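Local coordinates for phosphoenolpyruvate-protein phosphotransferase (Coxiella burnetii, PDB 3TRC), which probably transfers phosphate from phosphoenolpyruvate to a histidine of a partner protein in the phosphotransferase system, this chain being its GAF domain, at residues T14-A19 / L27-V32; P21-A26 / A157-A162. All coordinates share one frame; numbering follows the deposited sequence.

Contact 1: T14-A19 / L27-V32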
ATOM      1  N   THR A  14      -4.132  -4.961  -0.408  1.00 24.39           N
ATOM      2  CA  THR A  14      -4.192  -3.648   0.231  1.00 27.85           C
ATOM      3  C   THR A  14      -5.664  -3.351   0.496  1.00 30.26           C
ATOM      4  O   THR A  14      -6.034  -2.849   1.558  1.00 29.90           O
ATOM      5  CB  THR A  14      -3.567  -2.548  -0.656  1.00 28.72           C
ATOM      6  OG1 THR A  14      -2.211  -2.900  -0.970  1.00 27.41           O
ATOM      7  CG2 THR A  14      -3.570  -1.205   0.064  1.00 29.74           C
ATOM      8  N   GLN A  15      -6.494  -3.693  -0.486  1.00 29.14           N
ATOM      9  CA  GLN A  15      -7.945  -3.598  -0.381  1.00 33.03           C
ATOM     10  C   GLN A  15      -8.476  -4.410   0.794  1.00 30.37           C
ATOM     11  O   GLN A  15      -9.221  -3.903   1.632  1.00 29.10           O
ATOM     12  CB  GLN A  15      -8.585  -4.118  -1.667  1.00 37.18           C
ATOM     13  CG  GLN A  15     -10.091  -4.005  -1.704  1.00 43.12           C
ATOM     14  CD  GLN A  15     -10.545  -2.661  -2.223  1.00 49.66           C
ATOM     15  OE1 GLN A  15     -10.589  -1.680  -1.481  1.00 52.43           O
ATOM     16  NE2 GLN A  15     -10.874  -2.604  -3.509  1.00 50.27           N
ATOM     17  N   GLU A  16      -8.093  -5.680   0.846  1.00 27.11           N
ATOM     18  CA  GLU A  16      -8.575  -6.578   1.888  1.00 25.11           C
ATOM     19  C   GLU A  16      -8.105  -6.179   3.292  1.00 24.31           C
ATOM     20  O   GLU A  16      -8.860  -6.290   4.254  1.00 25.89           O
ATOM     21  CB  GLU A  16      -8.189  -8.029   1.576  1.00 29.35           C
ATOM     22  CG  GLU A  16      -9.025  -8.682   0.478  1.00 34.13           C
ATOM     23  CD  GLU A  16      -8.681 -10.151   0.273  1.00 40.83           C
ATOM     24  OE1 GLU A  16      -7.517 -10.535   0.516  1.00 41.28           O
ATOM     25  OE2 GLU A  16      -9.574 -10.925  -0.124  1.00 44.72           O
ATOM     26  N   VAL A  17      -6.864  -5.713   3.407  1.00 24.66           N
ATOM     27  CA  VAL A  17      -6.345  -5.269   4.699  1.00 23.10           C
ATOM     28  C   VAL A  17      -7.119  -4.064   5.221  1.00 26.29           C
ATOM     29  O   VAL A  17      -7.516  -4.026   6.382  1.00 26.60           O
ATOM     30  CB  VAL A  17      -4.838  -4.931   4.645  1.00 23.24           C
ATOM     31  CG1 VAL A  17      -4.392  -4.267   5.950  1.00 22.33           C
ATOM     32  CG2 VAL A  17      -4.021  -6.186   4.376  1.00 23.62           C
ATOM     33  N   ASN A  18      -7.344  -3.079   4.358  1.00 27.03           N
ATOM     34  CA  ASN A  18      -8.068  -1.890   4.794  1.00 28.90           C
ATOM     35  C   ASN A  18      -9.535  -2.168   5.114  1.00 24.96           C
ATOM     36  O   ASN A  18     -10.156  -1.429   5.871  1.00 32.81           O
ATOM     37  CB  ASN A  18      -7.917  -0.750   3.784  1.00 31.34           C
ATOM     38  CG  ASN A  18      -6.588  -0.037   3.917  1.00 35.16           C
ATOM     39  OD1 ASN A  18      -5.884  -0.200   4.915  1.00 36.41           O
ATOM     40  ND2 ASN A  18      -6.240   0.764   2.919  1.00 35.27           N
ATOM     41  N   ALA A  19     -10.077  -3.245   4.554  1.00 26.38           N
ATOM     42  CA  ALA A  19     -11.466  -3.633   4.801  1.00 25.64           C
ATOM     43  C   ALA A  19     -11.618  -4.565   6.005  1.00 29.72           C
ATOM     44  O   ALA A  19     -12.727  -4.817   6.472  1.00 31.96           O
ATOM     45  CB  ALA A  19     -12.073  -4.273   3.558  1.00 29.63           C
ATOM     46  N   LEU A  27      -3.957  -9.463   9.923  1.00 14.74           N
ATOM     47  CA  LEU A  27      -2.746 -10.268   9.982  1.00 14.93           C
ATOM     48  C   LEU A  27      -3.007 -11.664   9.434  1.00 15.33           C
ATOM     49  O   LEU A  27      -2.200 -12.209   8.683  1.00 16.07           O
ATOM     50  CB  LEU A  27      -2.236 -10.361  11.424  1.00 15.79           C
ATOM     51  CG  LEU A  27      -1.943  -9.024  12.110  1.00 19.84           C
ATOM     52  CD1 LEU A  27      -1.350  -9.248  13.498  1.00 22.14           C
ATOM     53  CD2 LEU A  27      -1.018  -8.181  11.255  1.00 23.69           C
ATOM     54  N   LYS A  28      -4.141 -12.242   9.809  1.00 17.19           N
ATOM     55  CA  LYS A  28      -4.445 -13.608   9.395  1.00 19.72           C
ATOM     56  C   LYS A  28      -4.685 -13.665   7.892  1.00 18.43           C
ATOM     57  O   LYS A  28      -4.331 -14.639   7.228  1.00 19.57           O
ATOM     58  CB  LYS A  28      -5.636 -14.159  10.178  1.00 22.61           C
ATOM     59  CG  LYS A  28      -5.379 -14.188  11.677  1.00 28.03           C
ATOM     60  CD  LYS A  28      -6.254 -15.189  12.404  1.00 34.49           C
ATOM     61  CE  LYS A  28      -5.782 -15.334  13.845  1.00 35.37           C
ATOM     62  NZ  LYS A  28      -4.287 -15.386  13.928  1.00 35.96           N
ATOM     63  N   LEU A  29      -5.272 -12.599   7.362  1.00 17.13           N
ATOM     64  CA  LEU A  29      -5.553 -12.484   5.940  1.00 23.34           C
ATOM     65  C   LEU A  29      -4.248 -12.444   5.159  1.00 20.86           C
ATOM     66  O   LEU A  29      -4.082 -13.129   4.145  1.00 17.30           O
ATOM     67  CB  LEU A  29      -6.361 -11.205   5.710  1.00 30.11           C
ATOM     68  CG  LEU A  29      -6.695 -10.622   4.343  1.00 35.62           C
ATOM     69  CD1 LEU A  29      -7.727  -9.522   4.545  1.00 37.30           C
ATOM     70  CD2 LEU A  29      -5.462 -10.076   3.645  1.00 32.42           C
ATOM     71  N   VAL A  30      -3.312 -11.643   5.653  1.00 17.83           N
ATOM     72  CA  VAL A  30      -2.022 -11.466   5.001  1.00 16.22           C
ATOM     73  C   VAL A  30      -1.206 -12.760   4.888  1.00 14.94           C
ATOM     74  O   VAL A  30      -0.710 -13.084   3.813  1.00 14.44           O
ATOM     75  CB  VAL A  30      -1.214 -10.342   5.684  1.00 16.36           C
ATOM     76  CG1 VAL A  30       0.216 -10.321   5.175  1.00 17.43           C
ATOM     77  CG2 VAL A  30      -1.904  -8.996   5.454  1.00 16.96           C
ATOM     78  N   VAL A  31      -1.072 -13.520   5.977  1.00 14.33           N
ATOM     79  CA  VAL A  31      -0.248 -14.724   5.903  1.00 12.78           C
ATOM     80  C   VAL A  31      -0.835 -15.754   4.929  1.00 14.19           C
ATOM     81  O   VAL A  31      -0.101 -16.453   4.224  1.00 14.48           O
ATOM     82  CB  VAL A  31       0.021 -15.343   7.302  1.00 13.77           C
ATOM     83  CG1 VAL A  31       0.709 -14.326   8.197  1.00 13.86           C
ATOM     84  CG2 VAL A  31      -1.266 -15.848   7.948  1.00 15.65           C
ATOM     85  N   VAL A  32      -2.160 -15.818   4.866  1.00 13.17           N
ATOM     86  CA  VAL A  32      -2.821 -16.744   3.956  1.00 13.61           C
ATOM     87  C   VAL A  32      -2.638 -16.281   2.513  1.00 12.39           C
ATOM     88  O   VAL A  32      -2.273 -17.069   1.639  1.00 14.98           O
ATOM     89  CB  VAL A  32      -4.327 -16.878   4.266  1.00 13.93           C
ATOM     90  CG1 VAL A  32      -5.037 -17.625   3.140  1.00 14.30           C
ATOM     91  CG2 VAL A  32      -4.536 -17.599   5.590  1.00 14.45           C
TER
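V17 and L29 mark the closest backbone approach of two helical segments that run nearly antiparallel: the axes of 14-19 and 27-32 lie 9.7 Å apart at an angle of 160°, and the two CA atoms are 7.4 Å from each other. L29 points at the facing helix and reaches it with both methyl groups. Its CD1 stands 3.4 Å from E16 CB, a carbon placed there by the backbone, and also 3.4 Å from E16 O. The first torsion of E16, -75°, sets CG anti to the carbonyl carbon, and from there the extended chain carries OE1 to 3.8 Å from L29 CD2. One residue on in each helix, V17 CG2 meets V30 CG2 at 3.7 Å, methyl against methyl, and I13 extends this apolar patch by touching both L29 and V30. The carboxylate of E16 continues past the leucine to R33 on the second helix, where OE1 forms a salt bridge with NE. Within the segments the join is thus purely van der Waals, 167 Å² in all, and the ion pair to R33, just beyond 27-32, probably adds a polar tie between the same helices beside the buried valines.

Contact 2: P21-A26 / A157-A162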
ATOM      1  N   PRO A  21     -11.934  -5.899   9.661  1.00 25.42           N
ATOM      2  CA  PRO A  21     -12.612  -5.282  10.808  1.00 27.17           C
ATOM      3  C   PRO A  21     -11.728  -5.091  12.047  1.00 25.49           C
ATOM      4  O   PRO A  21     -12.090  -4.319  12.935  1.00 26.72           O
ATOM      5  CB  PRO A  21     -13.755  -6.259  11.099  1.00 29.74           C
ATOM      6  CG  PRO A  21     -13.277  -7.569  10.578  1.00 31.52           C
ATOM      7  CD  PRO A  21     -12.384  -7.280   9.413  1.00 30.33           C
ATOM      8  N   ASN A  22     -10.595  -5.785  12.112  1.00 19.05           N
ATOM      9  CA  ASN A  22      -9.659  -5.611  13.218  1.00 16.84           C
ATOM     10  C   ASN A  22      -8.260  -6.061  12.822  1.00 15.56           C
ATOM     11  O   ASN A  22      -8.068  -6.601  11.731  1.00 17.75           O
ATOM     12  CB  ASN A  22     -10.130  -6.359  14.471  1.00 17.41           C
ATOM     13  CG  ASN A  22     -10.309  -7.842  14.227  1.00 19.00           C
ATOM     14  OD1 ASN A  22      -9.350  -8.550  13.921  1.00 19.81           O
ATOM     15  ND2 ASN A  22     -11.543  -8.324  14.369  1.00 19.28           N
ATOM     16  N   LEU A  23      -7.289  -5.830  13.703  1.00 15.35           N
ATOM     17  CA  LEU A  23      -5.900  -6.146  13.402  1.00 17.19           C
ATOM     18  C   LEU A  23      -5.697  -7.639  13.199  1.00 15.50           C
ATOM     19  O   LEU A  23      -5.036  -8.052  12.252  1.00 14.64           O
ATOM     20  CB  LEU A  23      -4.971  -5.661  14.513  1.00 17.35           C
ATOM     21  CG  LEU A  23      -3.486  -5.974  14.267  1.00 20.06           C
ATOM     22  CD1 LEU A  23      -2.972  -5.250  13.028  1.00 21.02           C
ATOM     23  CD2 LEU A  23      -2.655  -5.617  15.477  1.00 22.89           C
ATOM     24  N   GLU A  24      -6.261  -8.448  14.093  1.00 16.10           N
ATOM     25  CA  GLU A  24      -6.069  -9.891  14.015  1.00 18.49           C
ATOM     26  C   GLU A  24      -6.512 -10.426  12.656  1.00 18.19           C
ATOM     27  O   GLU A  24      -5.832 -11.255  12.052  1.00 17.63           O
ATOM     28  CB  GLU A  24      -6.825 -10.605  15.137  1.00 22.67           C
ATOM     29  CG  GLU A  24      -6.785 -12.117  15.035  1.00 30.49           C
ATOM     30  CD  GLU A  24      -7.746 -12.793  15.995  1.00 39.37           C
ATOM     31  OE1 GLU A  24      -8.081 -12.185  17.036  1.00 42.05           O
ATOM     32  OE2 GLU A  24      -8.174 -13.931  15.703  1.00 41.67           O
ATOM     33  N   GLN A  25      -7.653  -9.944  12.176  1.00 16.48           N
ATOM     34  CA  GLN A  25      -8.155 -10.376  10.884  1.00 17.68           C
ATOM     35  C   GLN A  25      -7.228  -9.942   9.752  1.00 18.64           C
ATOM     36  O   GLN A  25      -7.026 -10.686   8.793  1.00 18.70           O
ATOM     37  CB  GLN A  25      -9.577  -9.863  10.647  1.00 23.36           C
ATOM     38  CG  GLN A  25     -10.642 -10.740  11.257  1.00 31.71           C
ATOM     39  CD  GLN A  25     -10.668 -12.123  10.633  1.00 35.64           C
ATOM     40  OE1 GLN A  25     -10.244 -13.101  11.246  1.00 38.92           O
ATOM     41  NE2 GLN A  25     -11.160 -12.207   9.404  1.00 38.12           N
ATOM     42  N   ALA A  26      -6.662  -8.743   9.862  1.00 15.79           N
ATOM     43  CA  ALA A  26      -5.751  -8.260   8.828  1.00 15.77           C
ATOM     44  C   ALA A  26      -4.504  -9.130   8.760  1.00 17.74           C
ATOM     45  O   ALA A  26      -4.051  -9.497   7.677  1.00 18.71           O
ATOM     46  CB  ALA A  26      -5.372  -6.810   9.072  1.00 18.07           C
ATOM     47  N   ALA A 157       1.761   0.211   9.830  1.00 15.31           N
ATOM     48  CA  ALA A 157       0.750   1.221  10.113  1.00 17.81           C
ATOM     49  C   ALA A 157      -0.436   0.610  10.844  1.00 17.39           C
ATOM     50  O   ALA A 157      -0.973   1.200  11.775  1.00 18.63           O
ATOM     51  CB  ALA A 157       0.287   1.896   8.825  1.00 17.61           C
ATOM     52  N   GLU A 158      -0.846  -0.576  10.414  1.00 18.28           N
ATOM     53  CA  GLU A 158      -1.970  -1.258  11.042  1.00 20.63           C
ATOM     54  C   GLU A 158      -1.670  -1.635  12.495  1.00 16.16           C
ATOM     55  O   GLU A 158      -2.508  -1.463  13.377  1.00 17.21           O
ATOM     56  CB  GLU A 158      -2.378  -2.479  10.216  1.00 21.27           C
ATOM     57  CG  GLU A 158      -2.824  -2.119   8.794  1.00 26.09           C
ATOM     58  CD  GLU A 158      -4.103  -1.293   8.772  1.00 33.30           C
ATOM     59  OE1 GLU A 158      -5.070  -1.692   9.446  1.00 33.43           O
ATOM     60  OE2 GLU A 158      -4.142  -0.243   8.093  1.00 36.91           O
ATOM     61  N   ILE A 159      -0.469  -2.141  12.748  1.00 15.04           N
ATOM     62  CA  ILE A 159      -0.059  -2.451  14.108  1.00 12.63           C
ATOM     63  C   ILE A 159       0.045  -1.191  14.976  1.00 17.33           C
ATOM     64  O   ILE A 159      -0.415  -1.167  16.118  1.00 16.04           O
ATOM     65  CB  ILE A 159       1.275  -3.220  14.116  1.00 14.97           C
ATOM     66  CG1 ILE A 159       1.101  -4.542  13.359  1.00 13.70           C
ATOM     67  CG2 ILE A 159       1.766  -3.437  15.545  1.00 15.13           C
ATOM     68  CD1 ILE A 159       2.390  -5.338  13.169  1.00 16.85           C
ATOM     69  N   ALA A 160       0.644  -0.142  14.427  1.00 13.89           N
ATOM     70  CA  ALA A 160       0.765   1.112  15.162  1.00 14.91           C
ATOM     71  C   ALA A 160      -0.606   1.680  15.518  1.00 15.65           C
ATOM     72  O   ALA A 160      -0.810   2.208  16.615  1.00 18.96           O
ATOM     73  CB  ALA A 160       1.577   2.120  14.367  1.00 17.70           C
ATOM     74  N   HIS A 161      -1.549   1.572  14.587  1.00 14.77           N
ATOM     75  CA  HIS A 161      -2.888   2.102  14.806  1.00 18.59           C
ATOM     76  C   HIS A 161      -3.598   1.318  15.905  1.00 21.15           C
ATOM     77  O   HIS A 161      -4.237   1.902  16.778  1.00 20.26           O
ATOM     78  CB  HIS A 161      -3.700   2.071  13.508  1.00 24.62           C
ATOM     79  CG  HIS A 161      -5.086   2.619  13.647  1.00 32.36           C
ATOM     80  ND1 HIS A 161      -6.213   1.832  13.543  1.00 38.71           N
ATOM     81  CD2 HIS A 161      -5.527   3.876  13.891  1.00 34.14           C
ATOM     82  CE1 HIS A 161      -7.289   2.581  13.711  1.00 39.79           C
ATOM     83  NE2 HIS A 161      -6.900   3.825  13.923  1.00 37.75           N
ATOM     84  N   ALA A 162      -3.474  -0.006  15.860  1.00 22.11           N
ATOM     85  CA  ALA A 162      -4.052  -0.864  16.891  1.00 20.42           C
ATOM     86  C   ALA A 162      -3.497  -0.527  18.272  1.00 20.69           C
ATOM     87  O   ALA A 162      -4.245  -0.445  19.247  1.00 22.22           O
ATOM     88  CB  ALA A 162      -3.800  -2.328  16.564  1.00 18.69           C
TER
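L23, in the first turn of helix 23-37, is the residue through which 21-26 meets helix segment 157-162, and its two methyl groups divide the work. CG is anti to the backbone N (chi1 179°), and with chi2 at 63° the branch opens onto the facing helix. CD2 goes to the methyl of A162, 3.6 Å from its CB. CD1 lies one turn back along that helix, over its backbone: it is 3.8 Å from E158 O, with E158 CB at 4.0 Å and I159 CG1 at 4.1 Å also around it. The leucine fork therefore straddles the turn from E158 to A162, a turn closed by the bond from A162 N to E158 O (3.0 Å). A162, with a side chain of a single methyl, sits where the backbones come nearest, its CA 6.6 Å from that of L23. E158 bends at chi2, and its side chain also packs on helix 3-19, while I159 reaches L127 of strand 125-134. N22, which takes no part in this packing, is the N-cap: its OD1 accepts from Q25 N at 2.8 Å, the donor tilted 24° from the carbonyl plane, which ties down the turn that carries L23. The arrangement is plain helix-to-helix packing in a GAF domain, joining the start of helix 23-37 to the C-terminal part of helix 142-164 on the helical layer beside the antiparallel sheet.

Contacts 1 and 2 share helix 23-37: its first turn packs on helix 142-164, and the next turns pack on helix 3-19. Their centres are 9 Å apart, and V17 joins them directly, its CG1 lying 3.9 Å from E158 CG and 4.1 Å from A26 CB, so the three helices meet around one valine. Both also border the dimer: N18 packs on I153 of the second subunit, and the ring of H161 meets H161 of that subunit with planes at about 85°. Neither contact includes the residues of the sodium site, Y55, G76, G81 and E85; both belong to the helical framework of the GAF domain.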